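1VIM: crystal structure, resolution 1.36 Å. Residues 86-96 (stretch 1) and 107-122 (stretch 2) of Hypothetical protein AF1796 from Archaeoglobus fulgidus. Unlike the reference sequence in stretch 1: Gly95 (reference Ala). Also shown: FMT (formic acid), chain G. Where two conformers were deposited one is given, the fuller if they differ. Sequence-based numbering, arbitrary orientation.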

# COMPACT_ATOMS: atom_id res chain seq x y z
N ARG A 86 -18.47 0.12 0.81
CA ARG A 86 -19.20 1.38 0.94
C ARG A 86 -19.38 1.80 2.40
O ARG A 86 -19.91 1.05 3.22
N ILE A 87 -18.98 3.02 2.72
CA ILE A 87 -19.30 3.55 4.04
C ILE A 87 -20.79 3.99 4.10
O ILE A 87 -21.36 4.44 3.09
N THR A 88 -21.41 3.84 5.26
CA THR A 88 -22.84 4.12 5.39
C THR A 88 -23.11 4.99 6.60
O THR A 88 -22.23 5.23 7.44
N ASP A 89 -24.38 5.38 6.74
CA ASP A 89 -24.81 6.21 7.86
C ASP A 89 -24.86 5.47 9.22
O ASP A 89 -25.23 6.10 10.23
N GLN A 90 -24.48 4.19 9.27
CA GLN A 90 -24.35 3.49 10.54
C GLN A 90 -22.90 3.34 10.99
O GLN A 90 -22.63 2.73 12.03
N ASP A 91 -21.97 3.86 10.18
CA ASP A 91 -20.55 3.66 10.46
C ASP A 91 -19.92 4.86 11.15
O ASP A 91 -20.53 5.91 11.30
N VAL A 92 -18.68 4.68 11.57
CA VAL A 92 -17.90 5.79 12.11
C VAL A 92 -16.58 5.86 11.37
O VAL A 92 -15.95 4.83 11.11
N LEU A 93 -16.17 7.07 11.04
CA LEU A 93 -14.88 7.34 10.44
C LEU A 93 -14.01 7.96 11.50
O LEU A 93 -14.44 8.90 12.19
N VAL A 94 -12.79 7.45 11.63
CA VAL A 94 -11.79 8.04 12.52
C VAL A 94 -10.74 8.67 11.62
O VAL A 94 -10.04 7.98 10.88
N GLY A 95 -10.62 9.99 11.68
CA GLY A 95 -9.65 10.73 10.89
C GLY A 95 -8.55 11.26 11.77
O GLY A 95 -8.80 11.87 12.81
N ILE A 96 -7.32 11.04 11.35
CA ILE A 96 -6.14 11.47 12.11
C ILE A 96 -5.42 12.55 11.34
O ILE A 96 -4.99 12.33 10.21
N ASN A 107 -11.47 16.43 2.99
CA ASN A 107 -12.40 16.20 1.88
C ASN A 107 -13.14 14.86 2.03
O ASN A 107 -14.36 14.79 1.83
N ILE A 108 -12.41 13.81 2.40
CA ILE A 108 -13.01 12.49 2.60
C ILE A 108 -13.99 12.55 3.77
O ILE A 108 -15.09 11.97 3.68
N SER A 109 -13.64 13.26 4.84
CA SER A 109 -14.49 13.32 6.02
C SER A 109 -15.76 14.08 5.72
O SER A 109 -16.83 13.69 6.20
N LYS A 110 -15.68 15.14 4.91
CA LYS A 110 -16.90 15.84 4.48
C LYS A 110 -17.82 14.91 3.69
O LYS A 110 -19.04 14.89 3.91
N LYS A 111 -17.26 14.12 2.78
CA LYS A 111 -18.08 13.18 2.03
C LYS A 111 -18.73 12.15 2.96
O LYS A 111 -19.92 11.84 2.82
N ALA A 112 -17.97 11.63 3.92
CA ALA A 112 -18.52 10.71 4.90
C ALA A 112 -19.66 11.32 5.73
O ALA A 112 -20.69 10.66 5.96
N LYS A 113 -19.47 12.58 6.15
CA LYS A 113 -20.49 13.30 6.91
C LYS A 113 -21.75 13.48 6.06
O LYS A 113 -22.88 13.31 6.56
N ASP A 114 -21.58 13.76 4.77
CA ASP A 114 -22.75 13.90 3.88
C ASP A 114 -23.52 12.59 3.69
O ASP A 114 -24.75 12.59 3.59
N ILE A 115 -22.80 11.47 3.66
CA ILE A 115 -23.41 10.13 3.65
C ILE A 115 -24.15 9.85 4.96
O ILE A 115 -25.13 9.07 5.00
N GLY A 116 -23.67 10.48 6.04
CA GLY A 116 -24.27 10.35 7.35
C GLY A 116 -23.48 9.54 8.36
O GLY A 116 -23.96 9.29 9.46
N SER A 117 -22.28 9.09 8.00
CA SER A 117 -21.39 8.49 8.97
C SER A 117 -21.08 9.46 10.10
O SER A 117 -21.04 10.68 9.89
N LYS A 118 -20.79 8.92 11.27
CA LYS A 118 -20.23 9.73 12.34
C LYS A 118 -18.72 9.89 12.14
O LYS A 118 -18.10 9.12 11.39
N LEU A 119 -18.12 10.86 12.83
CA LEU A 119 -16.72 11.19 12.65
C LEU A 119 -16.07 11.47 14.00
O LEU A 119 -16.59 12.25 14.80
N VAL A 120 -14.96 10.78 14.25
CA VAL A 120 -14.06 11.09 15.34
C VAL A 120 -12.84 11.73 14.75
O VAL A 120 -12.19 11.14 13.87
N ALA A 121 -12.49 12.93 15.23
CA ALA A 121 -11.27 13.60 14.79
C ALA A 121 -10.21 13.44 15.85
O ALA A 121 -10.41 13.85 16.98
N VAL A 122 -9.08 12.85 15.48
CA VAL A 122 -7.90 12.77 16.34
C VAL A 122 -6.95 13.83 15.82
O VAL A 122 -6.35 13.67 14.74

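Ile87 (chi1 and chi2 both t) points its CA-to-CB bond toward the helix 107-115: CG2 lies 3.7 Å from Ile115 CD1, and CD1 lies 4.2 Å from Ala112 CB. Ile87 N donates to FMT O1 at 2.9 Å (N-H...acceptor angle 164°). Thr88 (p) points away; OG1 donates to Asp91 OD2 at 2.9 Å, and Thr88 N reaches the same OD2 at 2.8 Å, tying the type I turn 88-91 together. Asp89 (chi1 p) sets CB 3.5 Å from Ile115 O. A CB modelled on Gly116 would fall 2.9 Å from Asp89 CB, a clash, and at phi/psi 108/5 a CB would also be jammed against Ile115 O, which by itself calls for glycine. Asp91 (m) supplies its carbonyl O to Lys118 N (3.0 Å, 155°), opening the parallel pairing.

Val92 (p) shares a sheet face with Val94 and Ile96; its CG2 meets Val120 CG2 at 4.0 Å. Leu93 (t, p) takes the other face, where its CD2 packs 3.7 Å from Ala112 CB and 4.3 Å from Ile108 CG2, filling space between strand and helix. Back on the first face, Val94 (t) CG1 meets Val122 CG2 at 4.0 Å. Gly95, differing from the reference alanine, has no side chain; an ideal CB would sit on the Leu93 face, 3.7 Å from Ser109 OG. Ile96 (m, t) CG1 approaches Val122 CB at 4.2 Å.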

# COMPACT_ATOMS: atom_id res chain seq x y z
CB ARG A 86 -20.59 1.15 0.31
CG ARG A 86 -21.49 2.33 0.43
CD ARG A 86 -22.91 2.07 -0.06
NE ARG A 86 -22.95 1.96 -1.52
CZ ARG A 86 -23.05 3.00 -2.35
NH1 ARG A 86 -23.11 4.24 -1.89
NH2 ARG A 86 -23.06 2.79 -3.66
CB ILE A 87 -18.35 4.72 4.41
CG1 ILE A 87 -18.39 5.00 5.93
CG2 ILE A 87 -18.66 5.98 3.56
CD1 ILE A 87 -17.32 6.00 6.40
CB THR A 88 -23.66 2.80 5.57
OG1 THR A 88 -23.42 2.27 6.89
CG2 THR A 88 -23.28 1.75 4.53
CB ASP A 89 -26.13 6.93 7.54
CG ASP A 89 -27.31 5.99 7.35
OD1 ASP A 89 -27.24 4.81 7.74
OD2 ASP A 89 -28.37 6.42 6.83
CB GLN A 90 -24.97 2.10 10.46
CG GLN A 90 -26.47 2.14 10.20
CD GLN A 90 -27.12 0.82 10.56
OE1 GLN A 90 -26.45 -0.20 10.68
NE2 GLN A 90 -28.43 0.87 10.79
CB ASP A 91 -19.84 3.33 9.13
CG ASP A 91 -20.40 2.11 8.48
OD1 ASP A 91 -20.69 1.10 9.21
OD2 ASP A 91 -20.59 2.04 7.26
CB VAL A 92 -17.71 5.66 13.63
CG1 VAL A 92 -16.92 4.44 14.00
CG2 VAL A 92 -17.06 6.93 14.21
CB LEU A 93 -15.06 8.33 9.29
CG LEU A 93 -13.80 8.81 8.56
CD1 LEU A 93 -13.02 7.63 7.91
CD2 LEU A 93 -14.19 9.83 7.51
CB VAL A 94 -11.13 6.99 13.44
CG1 VAL A 94 -10.10 7.67 14.35
CG2 VAL A 94 -12.22 6.24 14.28
CB ILE A 96 -5.20 10.27 12.33
CG1 ILE A 96 -5.94 9.14 13.04
CG2 ILE A 96 -3.96 10.71 13.13
CD1 ILE A 96 -5.10 7.92 13.23
CB ASN A 107 -11.66 16.26 0.54
CG ASN A 107 -11.20 17.67 0.19
OD1 ASN A 107 -11.64 18.65 0.80
ND2 ASN A 107 -10.32 17.76 -0.81
CB ILE A 108 -11.91 11.45 2.91
CG1 ILE A 108 -11.11 11.12 1.65
CG2 ILE A 108 -12.49 10.20 3.57
CD1 ILE A 108 -11.81 10.33 0.58
CB SER A 109 -13.76 13.95 7.20
OG SER A 109 -12.65 13.16 7.56
CB LYS A 110 -16.54 17.08 3.66
CG LYS A 110 -17.77 17.94 3.20
CD LYS A 110 -18.65 18.42 4.36
CE LYS A 110 -19.65 19.52 3.90
NZ LYS A 110 -20.66 19.02 2.93
CB LYS A 111 -17.28 12.47 0.93
CG LYS A 111 -18.06 11.44 0.12
CD LYS A 111 -19.02 12.06 -0.87
CE LYS A 111 -19.54 11.01 -1.84
NZ LYS A 111 -18.40 10.17 -2.32
CB ALA A 112 -17.40 10.20 5.81
CB LYS A 113 -19.96 14.66 7.37
CG LYS A 113 -18.99 14.64 8.57
CD LYS A 113 -19.55 13.94 9.82
CE LYS A 113 -20.75 14.67 10.44
NZ LYS A 113 -21.38 13.92 11.60
CB ASP A 114 -22.31 14.44 2.53
CG ASP A 114 -21.92 15.90 2.58
OD1 ASP A 114 -22.23 16.60 3.57
OD2 ASP A 114 -21.27 16.42 1.67
CB ILE A 115 -22.32 9.07 3.37
CG1 ILE A 115 -21.91 9.21 1.89
CG2 ILE A 115 -22.81 7.66 3.76
CD1 ILE A 115 -20.63 8.45 1.54
CB SER A 117 -20.10 8.08 8.25
OG SER A 117 -19.07 7.58 9.13
CB LYS A 118 -20.57 9.14 13.72
CG LYS A 118 -22.09 9.25 14.01
CD LYS A 118 -22.45 8.75 15.37
CE LYS A 118 -23.96 8.81 15.57
NZ LYS A 118 -24.27 8.43 16.98
CB LEU A 119 -16.58 12.42 11.74
CG LEU A 119 -15.19 13.04 11.55
CD1 LEU A 119 -14.23 12.08 10.82
CD2 LEU A 119 -15.28 14.38 10.78
CB VAL A 120 -13.64 9.84 16.13
CG1 VAL A 120 -12.65 10.21 17.22
CG2 VAL A 120 -14.85 9.10 16.69
CB ALA A 121 -11.55 15.09 14.50
CB VAL A 122 -7.24 11.38 16.33
CG1 VAL A 122 -6.02 11.37 17.24
CG2 VAL A 122 -8.24 10.30 16.74
C FMT G . -15.99 4.06 1.14
O1 FMT G . -17.16 4.24 0.78
O2 FMT G . -14.98 4.49 0.56